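Local atomic coordinates of protein HI_1472 (Haemophilus influenzae, PDB entry 3PSH), a protein that binds molybdate and tungstate in the periplasm and delivers molybdate to the MolBC membrane transporter for low-affinity import. Residues A[239-244]-A[276-281]; A[272-277]-A[286-291]; A[36-41]-A[60-65]. All blocks are in the same frame, centred on the assembly; numbering follows the deposited sequence.

Interaction 1: A[239-244]-A[276-281]; sequences LVQDRY and KAWGYP. With MOO (molybdate ion), chain B.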
ATOM      1  N   LEU A 239      12.729   8.314   5.692  1.00 15.13           N
ATOM      2  CA  LEU A 239      11.987   7.108   6.035  1.00 13.63           C
ATOM      3  C   LEU A 239      12.313   6.067   4.973  1.00 11.71           C
ATOM      4  O   LEU A 239      12.607   6.428   3.803  1.00 15.82           O
ATOM      5  CB  LEU A 239      10.454   7.374   6.092  1.00 12.47           C
ATOM      6  CG  LEU A 239      10.128   8.485   7.189  1.00 14.64           C
ATOM      7  CD1 LEU A 239       8.708   8.788   7.085  1.00 12.80           C
ATOM      8  CD2 LEU A 239      10.446   7.897   8.674  1.00 16.53           C
ATOM      9  N   VAL A 240      12.365   4.824   5.474  1.00 12.51           N
ATOM     10  CA  VAL A 240      12.596   3.663   4.621  1.00 13.98           C
ATOM     11  C   VAL A 240      11.461   2.662   4.887  1.00 13.18           C
ATOM     12  O   VAL A 240      11.033   2.446   5.989  1.00 14.83           O
ATOM     13  CB  VAL A 240      13.981   3.014   4.863  1.00 13.64           C
ATOM     14  CG1 VAL A 240      14.190   1.705   4.051  1.00 15.77           C
ATOM     15  CG2 VAL A 240      15.111   4.006   4.436  1.00 14.87           C
ATOM     16  N   GLN A 241      10.965   2.081   3.794  1.00 15.21           N
ATOM     17  CA  GLN A 241       9.902   1.067   3.906  1.00 14.13           C
ATOM     18  C   GLN A 241      10.458  -0.203   4.492  1.00 14.99           C
ATOM     19  O   GLN A 241      11.564  -0.599   4.045  1.00 14.69           O
ATOM     20  CB  GLN A 241       9.369   0.783   2.482  1.00 15.98           C
ATOM     21  CG  GLN A 241       8.607   2.030   1.903  1.00 11.22           C
ATOM     22  CD  GLN A 241       8.106   1.895   0.451  1.00 15.04           C
ATOM     23  OE1 GLN A 241       8.487   0.927  -0.300  1.00 15.47           O
ATOM     24  NE2 GLN A 241       7.231   2.828   0.053  1.00 13.67           N
ATOM     25  N   ASP A 242       9.679  -0.859   5.369  1.00 14.66           N
ATOM     26  CA  ASP A 242      10.102  -2.089   6.053  1.00 15.36           C
ATOM     27  C   ASP A 242      10.505  -3.207   5.084  1.00 16.69           C
ATOM     28  O   ASP A 242      11.454  -4.002   5.384  1.00 16.70           O
ATOM     29  CB  ASP A 242       8.999  -2.630   6.955  1.00 16.11           C
ATOM     30  CG  ASP A 242       9.472  -3.787   7.825  1.00 20.26           C
ATOM     31  OD1 ASP A 242      10.495  -3.595   8.561  1.00 20.06           O
ATOM     32  OD2 ASP A 242       8.813  -4.843   7.819  1.00 19.58           O
ATOM     33  N   ARG A 243       9.866  -3.225   3.901  1.00 13.83           N
ATOM     34  CA  ARG A 243      10.249  -4.305   2.912  1.00 13.87           C
ATOM     35  C   ARG A 243      11.616  -4.126   2.262  1.00 15.95           C
ATOM     36  O   ARG A 243      12.072  -5.052   1.580  1.00 16.50           O
ATOM     37  CB  ARG A 243       9.221  -4.431   1.803  1.00 13.21           C
ATOM     38  CG  ARG A 243       8.964  -3.068   1.071  1.00 15.84           C
ATOM     39  CD  ARG A 243       7.764  -3.210   0.015  1.00 12.17           C
ATOM     40  NE  ARG A 243       7.573  -1.847  -0.552  1.00 13.68           N
ATOM     41  CZ  ARG A 243       6.577  -1.526  -1.430  1.00 15.92           C
ATOM     42  NH1 ARG A 243       5.789  -2.548  -1.872  1.00 17.24           N
ATOM     43  NH2 ARG A 243       6.417  -0.295  -1.932  1.00 15.39           N
ATOM     44  N   TYR A 244      12.230  -2.929   2.434  1.00 15.66           N
ATOM     45  CA  TYR A 244      13.547  -2.629   1.895  1.00 15.62           C
ATOM     46  C   TYR A 244      14.561  -2.212   2.966  1.00 13.67           C
ATOM     47  O   TYR A 244      15.172  -1.174   2.883  1.00 17.60           O
ATOM     48  CB  TYR A 244      13.408  -1.565   0.846  1.00 14.71           C
ATOM     49  CG  TYR A 244      12.521  -1.962  -0.339  1.00 17.14           C
ATOM     50  CD1 TYR A 244      12.661  -3.223  -0.965  1.00 21.30           C
ATOM     51  CD2 TYR A 244      11.498  -1.110  -0.828  1.00 18.74           C
ATOM     52  CE1 TYR A 244      11.835  -3.586  -2.055  1.00 20.05           C
ATOM     53  CE2 TYR A 244      10.721  -1.463  -2.024  1.00 19.68           C
ATOM     54  CZ  TYR A 244      10.882  -2.710  -2.564  1.00 24.14           C
ATOM     55  OH  TYR A 244      10.131  -3.142  -3.670  1.00 21.85           O
ATOM     56  N   LYS A 276       2.965   1.208   6.168  1.00 14.33           N
ATOM     57  CA  LYS A 276       3.291   1.229   4.722  1.00 13.50           C
ATOM     58  C   LYS A 276       3.115   2.604   4.055  1.00  9.65           C
ATOM     59  O   LYS A 276       1.992   3.015   3.708  1.00 12.57           O
ATOM     60  CB  LYS A 276       2.423   0.191   4.016  1.00 14.99           C
ATOM     61  CG  LYS A 276       2.605  -1.137   4.688  1.00 11.26           C
ATOM     62  CD  LYS A 276       1.722  -2.197   3.889  1.00 11.83           C
ATOM     63  CE  LYS A 276       2.230  -3.667   4.143  1.00 15.19           C
ATOM     64  NZ  LYS A 276       1.882  -4.050   5.535  1.00 11.73           N
ATOM     65  N   ALA A 277       4.231   3.314   3.920  1.00 11.55           N
ATOM     66  CA  ALA A 277       4.098   4.566   3.155  1.00 11.02           C
ATOM     67  C   ALA A 277       4.269   4.318   1.683  1.00 10.45           C
ATOM     68  O   ALA A 277       5.119   4.879   1.033  1.00 12.12           O
ATOM     69  CB  ALA A 277       5.076   5.631   3.649  1.00 13.31           C
ATOM     70  N   TRP A 278       3.280   3.588   1.191  1.00 11.37           N
ATOM     71  CA  TRP A 278       3.425   3.012  -0.138  1.00 11.27           C
ATOM     72  C   TRP A 278       2.686   3.953  -1.111  1.00 12.50           C
ATOM     73  O   TRP A 278       1.998   4.894  -0.744  1.00 13.70           O
ATOM     74  CB  TRP A 278       2.660   1.679  -0.135  1.00 11.01           C
ATOM     75  CG  TRP A 278       3.394   0.583   0.480  1.00 12.89           C
ATOM     76  CD1 TRP A 278       4.660   0.655   1.168  1.00 11.60           C
ATOM     77  CD2 TRP A 278       3.008  -0.789   0.484  1.00 14.20           C
ATOM     78  NE1 TRP A 278       5.020  -0.615   1.573  1.00 14.76           N
ATOM     79  CE2 TRP A 278       4.050  -1.514   1.121  1.00 14.86           C
ATOM     80  CE3 TRP A 278       1.914  -1.504  -0.081  1.00 12.45           C
ATOM     81  CZ2 TRP A 278       3.986  -2.935   1.264  1.00 15.65           C
ATOM     82  CZ3 TRP A 278       1.908  -2.913   0.015  1.00 12.38           C
ATOM     83  CH2 TRP A 278       2.885  -3.594   0.742  1.00 13.75           C
ATOM     84  N   GLY A 279       2.850   3.707  -2.402  1.00 12.17           N
ATOM     85  CA  GLY A 279       2.118   4.561  -3.348  1.00 10.80           C
ATOM     86  C   GLY A 279       0.611   4.324  -3.312  1.00 10.76           C
ATOM     87  O   GLY A 279      -0.147   5.198  -3.688  1.00 13.19           O
ATOM     88  N   TYR A 280       0.204   3.174  -2.799  1.00 12.09           N
ATOM     89  CA  TYR A 280      -1.223   2.801  -2.555  1.00 11.91           C
ATOM     90  C   TYR A 280      -1.537   2.764  -1.024  1.00 12.74           C
ATOM     91  O   TYR A 280      -0.740   2.144  -0.259  1.00 14.53           O
ATOM     92  CB  TYR A 280      -1.529   1.352  -3.130  1.00 11.37           C
ATOM     93  CG  TYR A 280      -1.547   1.286  -4.646  1.00 12.72           C
ATOM     94  CD1 TYR A 280      -2.738   0.996  -5.363  1.00 11.18           C
ATOM     95  CD2 TYR A 280      -0.359   1.437  -5.350  1.00 10.60           C
ATOM     96  CE1 TYR A 280      -2.740   0.922  -6.792  1.00 12.76           C
ATOM     97  CE2 TYR A 280      -0.349   1.406  -6.753  1.00 15.26           C
ATOM     98  CZ  TYR A 280      -1.538   1.097  -7.444  1.00 15.00           C
ATOM     99  OH  TYR A 280      -1.445   1.076  -8.851  1.00 16.72           O
ATOM    100  N   PRO A 281      -2.770   3.152  -0.599  1.00 12.59           N
ATOM    101  CA  PRO A 281      -3.128   3.105   0.800  1.00 13.12           C
ATOM    102  C   PRO A 281      -3.460   1.631   1.190  1.00 12.50           C
ATOM    103  O   PRO A 281      -4.111   0.913   0.399  1.00 14.80           O
ATOM    104  CB  PRO A 281      -4.382   3.930   0.835  1.00 11.61           C
ATOM    105  CG  PRO A 281      -5.140   3.660  -0.561  1.00 12.21           C
ATOM    106  CD  PRO A 281      -3.894   3.696  -1.454  1.00 12.15           C
TER
HETATM  107 MO   MOO B   1       3.301   0.455  -3.938  1.00 33.20          MO
HETATM  108  O1  MOO B   1       4.412   1.559  -3.298  1.00 14.90           O
HETATM  109  O2  MOO B   1       3.091   0.682  -5.632  1.00 20.52           O
HETATM  110  O3  MOO B   1       1.784   0.677  -3.198  1.00 16.87           O
HETATM  111  O4  MOO B   1       3.814  -1.084  -3.438  1.00 14.46           O
HETATM  112  O   HOH W   1       6.876  -1.981   3.674  1.00  6.37           O
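With chi1 at 55°, R243 tucks CG between its backbone N and carbonyl carbon, and the chain runs extended to NE, which carries the guanidinium flat onto W278. The two planes lie 12° apart with centres separated by 3.7 Å, CZ sitting over the five-membered ring: a cation-pi stack inside the molybdate pocket of this periplasmic binding protein. Q241 and R243 belong to a type I turn that follows strand 237-240, while W278 lies in the loop leading to helix 283-297, so the stack joins two loops of the same lobe. Arginine suits its place because one face can lie on the indole while N-H groups point outward in its plane to Q241 OE1 and the anion. NE and NH2 both grip Q241 OE1, at 2.9 Å each, from one face of the amide plane. On the anion side NH1 donates to molybdate O4 over 2.9 Å and NH2 reaches both O1 and O4. NH1 also donates to the carbonyl of Q51, so the rotation of the group is fixed. Q241 holds both loops: its amide nitrogen NE2 gives a bent bond of 3.1 Å to the carbonyl O of A277, meeting that oxygen from above its plane. Y280 N donates to molybdate O3, and Y196 OH, H26 NE2 and Q27 NE2 complete the ligand shell. Tryptophan offers a broad face for the cation, and its NE1 shares a water with the backbone N of R243. G279 presents its backbone N to O1 of molybdate at 2.8 Å, with a nearly straight N-H...O angle of 176°.

Interaction 2: A[272-277]-A[286-291]; sequences PEYAKA and LALGEV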
ATOM      1  N   PRO A 272       7.832   0.578  10.531  1.00 13.63           N
ATOM      2  CA  PRO A 272       7.420  -0.750  10.823  1.00 13.13           C
ATOM      3  C   PRO A 272       6.671  -1.408   9.660  1.00 12.78           C
ATOM      4  O   PRO A 272       6.108  -0.759   8.719  1.00 13.95           O
ATOM      5  CB  PRO A 272       6.346  -0.599  11.897  1.00 14.22           C
ATOM      6  CG  PRO A 272       6.847   0.665  12.664  1.00 13.07           C
ATOM      7  CD  PRO A 272       7.443   1.543  11.593  1.00 13.55           C
ATOM      8  N   GLU A 273       6.535  -2.721   9.850  1.00 15.15           N
ATOM      9  CA  GLU A 273       5.901  -3.519   8.880  1.00 13.90           C
ATOM     10  C   GLU A 273       4.491  -2.986   8.441  1.00 14.52           C
ATOM     11  O   GLU A 273       4.188  -2.996   7.224  1.00 12.45           O
ATOM     12  CB  GLU A 273       5.638  -4.878   9.516  1.00 15.58           C
ATOM     13  CG  GLU A 273       4.991  -5.940   8.653  1.00 15.42           C
ATOM     14  CD  GLU A 273       4.917  -7.258   9.453  1.00 19.72           C
ATOM     15  OE1 GLU A 273       4.027  -7.403  10.371  1.00 15.50           O
ATOM     16  OE2 GLU A 273       5.795  -8.123   9.103  1.00 21.86           O
ATOM     17  N   TYR A 274       3.699  -2.579   9.443  1.00 14.30           N
ATOM     18  CA  TYR A 274       2.344  -2.079   9.227  1.00 12.73           C
ATOM     19  C   TYR A 274       2.283  -0.691   8.635  1.00 11.56           C
ATOM     20  O   TYR A 274       1.240  -0.241   8.152  1.00 13.21           O
ATOM     21  CB  TYR A 274       1.484  -2.179  10.485  1.00 13.42           C
ATOM     22  CG  TYR A 274       2.163  -1.521  11.643  1.00 11.17           C
ATOM     23  CD1 TYR A 274       2.120  -0.156  11.750  1.00 11.20           C
ATOM     24  CD2 TYR A 274       2.827  -2.272  12.607  1.00 15.81           C
ATOM     25  CE1 TYR A 274       2.721   0.498  12.850  1.00 13.14           C
ATOM     26  CE2 TYR A 274       3.419  -1.640  13.707  1.00 15.48           C
ATOM     27  CZ  TYR A 274       3.395  -0.255  13.777  1.00 16.54           C
ATOM     28  OH  TYR A 274       3.939   0.487  14.808  1.00 17.27           O
ATOM     29  N   ALA A 275       3.410   0.011   8.705  1.00 12.51           N
ATOM     30  CA  ALA A 275       3.390   1.518   8.487  1.00 10.61           C
ATOM     31  C   ALA A 275       3.785   1.756   7.090  1.00  9.96           C
ATOM     32  O   ALA A 275       4.876   2.339   6.812  1.00 12.02           O
ATOM     33  CB  ALA A 275       4.291   2.228   9.463  1.00 12.13           C
ATOM     34  N   LYS A 276       2.965   1.208   6.168  1.00 14.33           N
ATOM     35  CA  LYS A 276       3.291   1.229   4.722  1.00 13.50           C
ATOM     36  C   LYS A 276       3.115   2.604   4.055  1.00  9.65           C
ATOM     37  O   LYS A 276       1.992   3.015   3.708  1.00 12.57           O
ATOM     38  CB  LYS A 276       2.423   0.191   4.016  1.00 14.99           C
ATOM     39  CG  LYS A 276       2.605  -1.137   4.688  1.00 11.26           C
ATOM     40  CD  LYS A 276       1.722  -2.197   3.889  1.00 11.83           C
ATOM     41  CE  LYS A 276       2.230  -3.667   4.143  1.00 15.19           C
ATOM     42  NZ  LYS A 276       1.882  -4.050   5.535  1.00 11.73           N
ATOM     43  N   ALA A 277       4.231   3.314   3.920  1.00 11.55           N
ATOM     44  CA  ALA A 277       4.098   4.566   3.155  1.00 11.02           C
ATOM     45  C   ALA A 277       4.269   4.318   1.683  1.00 10.45           C
ATOM     46  O   ALA A 277       5.119   4.879   1.033  1.00 12.12           O
ATOM     47  CB  ALA A 277       5.076   5.631   3.649  1.00 13.31           C
ATOM     48  N   LEU A 286      -3.077   3.289   7.328  1.00 11.59           N
ATOM     49  CA  LEU A 286      -3.915   4.386   7.979  1.00 11.78           C
ATOM     50  C   LEU A 286      -4.015   4.181   9.469  1.00 13.22           C
ATOM     51  O   LEU A 286      -3.595   5.042  10.293  1.00 15.86           O
ATOM     52  CB  LEU A 286      -5.360   4.451   7.371  1.00 12.93           C
ATOM     53  CG  LEU A 286      -5.245   5.153   5.990  1.00 14.46           C
ATOM     54  CD1 LEU A 286      -4.527   4.432   4.786  1.00 12.79           C
ATOM     55  CD2 LEU A 286      -6.695   5.554   5.543  1.00 11.73           C
ATOM     56  N   ALA A 287      -4.521   2.998   9.858  1.00 12.00           N
ATOM     57  CA  ALA A 287      -4.945   2.795  11.224  1.00 12.46           C
ATOM     58  C   ALA A 287      -3.722   2.872  12.215  1.00 15.23           C
ATOM     59  O   ALA A 287      -3.740   3.559  13.290  1.00 15.75           O
ATOM     60  CB  ALA A 287      -5.669   1.500  11.313  1.00 15.69           C
ATOM     61  N   LEU A 288      -2.671   2.150  11.859  1.00 13.21           N
ATOM     62  CA  LEU A 288      -1.522   2.027  12.706  1.00 15.06           C
ATOM     63  C   LEU A 288      -0.327   2.900  12.212  1.00 15.14           C
ATOM     64  O   LEU A 288       0.444   3.493  13.011  1.00 15.54           O
ATOM     65  CB  LEU A 288      -1.126   0.500  12.773  1.00 15.43           C
ATOM     66  CG  LEU A 288      -2.277  -0.468  13.114  1.00 14.86           C
ATOM     67  CD1 LEU A 288      -1.737  -1.937  13.053  1.00 15.46           C
ATOM     68  CD2 LEU A 288      -2.839  -0.197  14.527  1.00 16.26           C
ATOM     69  N   GLY A 289      -0.070   2.868  10.911  1.00 15.21           N
ATOM     70  CA  GLY A 289       1.086   3.512  10.397  1.00 13.98           C
ATOM     71  C   GLY A 289       1.074   5.023  10.676  1.00 14.70           C
ATOM     72  O   GLY A 289       2.119   5.558  11.027  1.00 13.77           O
ATOM     73  N   GLU A 290      -0.025   5.713  10.372  1.00 13.39           N
ATOM     74  CA  GLU A 290      -0.054   7.165  10.566  1.00 12.42           C
ATOM     75  C   GLU A 290       0.091   7.513  12.054  1.00 12.09           C
ATOM     76  O   GLU A 290       0.756   8.485  12.416  1.00 13.69           O
ATOM     77  CB  GLU A 290      -1.363   7.745  10.059  1.00 13.31           C
ATOM     78  CG  GLU A 290      -1.397   7.630   8.531  1.00 12.22           C
ATOM     79  CD  GLU A 290      -2.697   8.194   7.909  1.00 13.80           C
ATOM     80  OE1 GLU A 290      -3.610   8.676   8.622  1.00 14.45           O
ATOM     81  OE2 GLU A 290      -2.836   8.034   6.618  1.00 13.65           O
ATOM     82  N   VAL A 291      -0.418   6.647  12.916  1.00 14.30           N
ATOM     83  CA  VAL A 291      -0.300   6.880  14.400  1.00 14.35           C
ATOM     84  C   VAL A 291       1.205   6.655  14.764  1.00 15.21           C
ATOM     85  O   VAL A 291       1.805   7.502  15.478  1.00 13.44           O
ATOM     86  CB  VAL A 291      -1.241   5.979  15.245  1.00 13.67           C
ATOM     87  CG1 VAL A 291      -1.021   6.236  16.748  1.00 16.81           C
ATOM     88  CG2 VAL A 291      -2.742   6.225  14.844  1.00 14.62           C
TER
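A275 and G289 bring their backbones together, CA to CA, at 3.6 Å, a separation possible because glycine leaves that side of the helix bare. The loop side is a type I turn from P272 to A275, closed by the bond from A275 N to P272 O and followed by an inverse gamma turn centred on A275. The helix side has a wider pi-type turn at 286-289. Alanine suits the loop position facing the glycine, being small enough for A275 CB to rest 3.6 Å from G289 CA. Both segments belong to the second lobe of the binding protein: the loop leaves strand 268-270, an edge strand of a four-stranded parallel sheet, and the contact lays it against helix 283-297, the next helix in the chain. Beside the glycine, Y274 lays its ring next to L288. Its CG lies between the backbone N and the carbonyl carbon (chi1 53°), which sets Y274 CD1 3.5 Å from L288 CB, the two side chains crossing at about a right angle. G289 N approaches the ring at its edge, 3.8 Å from Y274 CD1, and P272 CB lies over one ring face. Y323 meets the tyrosine ring edge-to-face, and helix 307-319 also packs on it. K276 NZ donates to E273 O at 3.0 Å and forms a salt bridge with E284, in the helix.

Interaction 3: A[36-41]-A[60-65]; sequences DATKQI and APELEN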
ATOM      1  N   ASP A  36      -9.328 -12.742   5.586  1.00 14.15           N
ATOM      2  CA  ASP A  36      -9.252 -14.229   5.901  1.00 14.03           C
ATOM      3  C   ASP A  36      -9.809 -14.946   4.658  1.00 14.03           C
ATOM      4  O   ASP A  36     -10.585 -15.917   4.812  1.00 17.65           O
ATOM      5  CB  ASP A  36     -10.160 -14.679   7.090  1.00 16.11           C
ATOM      6  CG  ASP A  36      -9.657 -15.980   7.784  1.00 20.57           C
ATOM      7  OD1 ASP A  36      -8.585 -16.522   7.426  1.00 22.98           O
ATOM      8  OD2 ASP A  36     -10.415 -16.469   8.684  1.00 28.20           O
ATOM      9  N   ALA A  37      -9.329 -14.548   3.461  1.00 14.43           N
ATOM     10  CA  ALA A  37      -9.832 -15.095   2.159  1.00 15.05           C
ATOM     11  C   ALA A  37      -8.832 -16.005   1.453  1.00 13.33           C
ATOM     12  O   ALA A  37      -9.105 -16.497   0.344  1.00 12.87           O
ATOM     13  CB  ALA A  37     -10.275 -13.920   1.155  1.00 12.10           C
ATOM     14  N   THR A  38      -7.703 -16.341   2.084  1.00 15.03           N
ATOM     15  CA  THR A  38      -6.643 -17.045   1.280  1.00 16.95           C
ATOM     16  C   THR A  38      -6.951 -18.482   0.843  1.00 15.62           C
ATOM     17  O   THR A  38      -6.357 -18.980  -0.055  1.00 16.72           O
ATOM     18  CB  THR A  38      -5.283 -17.048   1.970  1.00 17.75           C
ATOM     19  OG1 THR A  38      -5.449 -17.758   3.166  1.00 19.41           O
ATOM     20  CG2 THR A  38      -4.860 -15.584   2.305  1.00 18.38           C
ATOM     21  N   LYS A  39      -7.912 -19.113   1.496  1.00 17.68           N
ATOM     22  CA  LYS A  39      -8.297 -20.456   1.056  1.00 17.53           C
ATOM     23  C   LYS A  39      -9.012 -20.392  -0.304  1.00 17.60           C
ATOM     24  O   LYS A  39      -9.216 -21.414  -0.955  1.00 17.15           O
ATOM     25  CB  LYS A  39      -9.324 -20.966   1.988  1.00 17.29           C
ATOM     26  CG  LYS A  39      -8.852 -21.558   3.269  1.00 25.20           C
ATOM     27  CD  LYS A  39     -10.094 -21.587   4.168  1.00 37.18           C
ATOM     28  CE  LYS A  39      -9.729 -21.419   5.645  1.00 40.89           C
ATOM     29  NZ  LYS A  39      -9.645 -19.980   6.109  1.00 40.09           N
ATOM     30  N   GLN A  40      -9.481 -19.218  -0.644  1.00 15.38           N
ATOM     31  CA  GLN A  40     -10.116 -18.961  -1.970  1.00 14.72           C
ATOM     32  C   GLN A  40      -9.165 -18.480  -3.043  1.00 14.96           C
ATOM     33  O   GLN A  40      -9.601 -18.032  -4.070  1.00 15.38           O
ATOM     34  CB  GLN A  40     -11.303 -18.017  -1.813  1.00 16.20           C
ATOM     35  CG  GLN A  40     -12.348 -18.579  -0.867  1.00 13.17           C
ATOM     36  CD  GLN A  40     -13.276 -17.507  -0.372  1.00 14.72           C
ATOM     37  OE1 GLN A  40     -14.200 -17.081  -1.073  1.00 20.68           O
ATOM     38  NE2 GLN A  40     -12.942 -16.950   0.822  1.00 13.96           N
ATOM     39  N   ILE A  41      -7.856 -18.526  -2.770  1.00 12.36           N
ATOM     40  CA  ILE A  41      -6.871 -18.073  -3.783  1.00 13.24           C
ATOM     41  C   ILE A  41      -5.961 -19.248  -4.171  1.00 12.30           C
ATOM     42  O   ILE A  41      -5.581 -20.027  -3.301  1.00 13.06           O
ATOM     43  CB  ILE A  41      -6.000 -17.003  -3.104  1.00 13.47           C
ATOM     44  CG1 ILE A  41      -6.887 -15.748  -2.874  1.00 14.20           C
ATOM     45  CG2 ILE A  41      -4.755 -16.613  -3.961  1.00 13.78           C
ATOM     46  CD1 ILE A  41      -6.257 -14.742  -1.807  1.00 15.30           C
ATOM     47  N   ALA A  60       1.133 -15.016   6.427  1.00 16.87           N
ATOM     48  CA  ALA A  60       0.371 -15.855   5.497  1.00 17.21           C
ATOM     49  C   ALA A  60       1.238 -17.028   4.977  1.00 18.03           C
ATOM     50  O   ALA A  60       1.706 -16.939   3.817  1.00 18.42           O
ATOM     51  CB  ALA A  60      -0.208 -14.959   4.391  1.00 16.15           C
ATOM     52  N   PRO A  61       1.528 -18.044   5.873  1.00 18.66           N
ATOM     53  CA  PRO A  61       2.499 -19.084   5.402  1.00 18.39           C
ATOM     54  C   PRO A  61       2.003 -19.818   4.205  1.00 18.54           C
ATOM     55  O   PRO A  61       2.780 -20.429   3.466  1.00 18.94           O
ATOM     56  CB  PRO A  61       2.538 -20.095   6.560  1.00 20.66           C
ATOM     57  CG  PRO A  61       1.849 -19.526   7.686  1.00 22.60           C
ATOM     58  CD  PRO A  61       1.398 -18.109   7.347  1.00 17.97           C
ATOM     59  N   GLU A  62       0.683 -19.820   4.035  1.00 19.60           N
ATOM     60  CA  GLU A  62       0.088 -20.520   2.864  1.00 19.70           C
ATOM     61  C   GLU A  62       0.514 -19.924   1.500  1.00 20.16           C
ATOM     62  O   GLU A  62       0.396 -20.587   0.438  1.00 20.11           O
ATOM     63  CB  GLU A  62      -1.460 -20.659   3.031  1.00 20.48           C
ATOM     64  CG  GLU A  62      -2.220 -19.316   3.021  1.00 23.38           C
ATOM     65  CD  GLU A  62      -2.224 -18.497   4.382  1.00 20.81           C
ATOM     66  OE1 GLU A  62      -1.390 -18.780   5.281  1.00 21.44           O
ATOM     67  OE2 GLU A  62      -3.062 -17.555   4.508  1.00 21.59           O
ATOM     68  N   LEU A  63       1.121 -18.713   1.546  1.00 18.20           N
ATOM     69  CA  LEU A  63       1.619 -18.115   0.325  1.00 20.02           C
ATOM     70  C   LEU A  63       2.859 -18.849  -0.256  1.00 19.30           C
ATOM     71  O   LEU A  63       3.135 -18.735  -1.426  1.00 20.78           O
ATOM     72  CB  LEU A  63       1.883 -16.601   0.487  1.00 18.36           C
ATOM     73  CG  LEU A  63       0.714 -15.731   0.918  1.00 23.34           C
ATOM     74  CD1 LEU A  63       1.222 -14.239   0.884  1.00 21.77           C
ATOM     75  CD2 LEU A  63      -0.467 -15.944  -0.044  1.00 19.55           C
ATOM     76  N   GLU A  64       3.573 -19.550   0.588  1.00 21.76           N
ATOM     77  CA  GLU A  64       4.861 -20.139   0.256  1.00 23.62           C
ATOM     78  C   GLU A  64       4.785 -21.171  -0.876  1.00 24.69           C
ATOM     79  O   GLU A  64       5.672 -21.217  -1.721  1.00 28.00           O
ATOM     80  CB  GLU A  64       5.422 -20.780   1.501  1.00 23.01           C
ATOM     81  CG  GLU A  64       6.918 -21.204   1.364  1.00 29.67           C
ATOM     82  CD  GLU A  64       7.848 -20.020   1.119  1.00 32.29           C
ATOM     83  OE1 GLU A  64       8.113 -19.209   2.018  1.00 30.32           O
ATOM     84  OE2 GLU A  64       8.337 -19.937   0.013  1.00 32.02           O
ATOM     85  N   ASN A  65       3.709 -21.933  -0.898  1.00 25.25           N
ATOM     86  CA  ASN A  65       3.518 -22.979  -1.959  1.00 26.70           C
ATOM     87  C   ASN A  65       2.455 -22.579  -2.980  1.00 25.21           C
ATOM     88  O   ASN A  65       1.972 -23.386  -3.830  1.00 25.83           O
ATOM     89  CB  ASN A  65       3.145 -24.305  -1.290  1.00 28.84           C
ATOM     90  CG  ASN A  65       4.273 -24.870  -0.392  1.00 33.36           C
ATOM     91  OD1 ASN A  65       3.986 -25.408   0.670  1.00 40.39           O
ATOM     92  ND2 ASN A  65       5.521 -24.754  -0.823  1.00 26.65           N
TER
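T38 and E62 make the whole of the close contact here, joined by one short hydrogen bond in which T38 OG1 donates to E62 OE2 over 2.7 Å. The threonine is buried and the glutamate exposed, so the bond spans the boundary between protein interior and solvent. On the tight side, T38 CB and CG2 both approach E62 OE2, CB at 3.4 Å, and the aliphatic part of the glutamate packs too, with its CG 3.6 Å from T38 OG1. The two side chains cross at about a right angle. Threonine is apt because one branch can donate to the carboxylate while the side chain also packs on V33 of helix 26-34. E62 reaches it with CG between the backbone N and the carbonyl carbon (chi1 66°) and a bend at chi2 (-81°); OE2 is met on its anti side, 25° out of the carboxylate plane. The solvent side is formed by E62 itself and by K39, which is exposed and whose NZ makes a long salt bridge of 3.8 Å with D36 OD1. Below the surface, A60 and I41 lean on helix 26-34. Each segment contains a short 3-10 turn, 38-40 and 61-63, and D36 ends helix 26-34 in a Schellman motif. Strand 21-24, helix 26-34 and the parallel neighbouring strand 41-44 form a beta-alpha-beta crossover, as expected of an alpha/beta lobe; 36-41 is its return loop, here tied at the surface to the loop before helix 77-82.

How the interactions relate
From the N terminus, interaction 3 comes first: it closes the excursion from the end of helix 26-34 through strand 41-44 and helix 48-52, all in the first lobe. Interaction 1 then joins the turn after strand 237-240 to the loop beyond strand 268-270, in the second lobe. Interaction 2 begins within the span that interaction 1 closes and ends beyond it, so the two overlap along the chain and share K276 and A277. They also touch in space, D242 packing on E273 and P281 on L286. Interaction 3 lies apart, its centre about 22 Å from that of interaction 1.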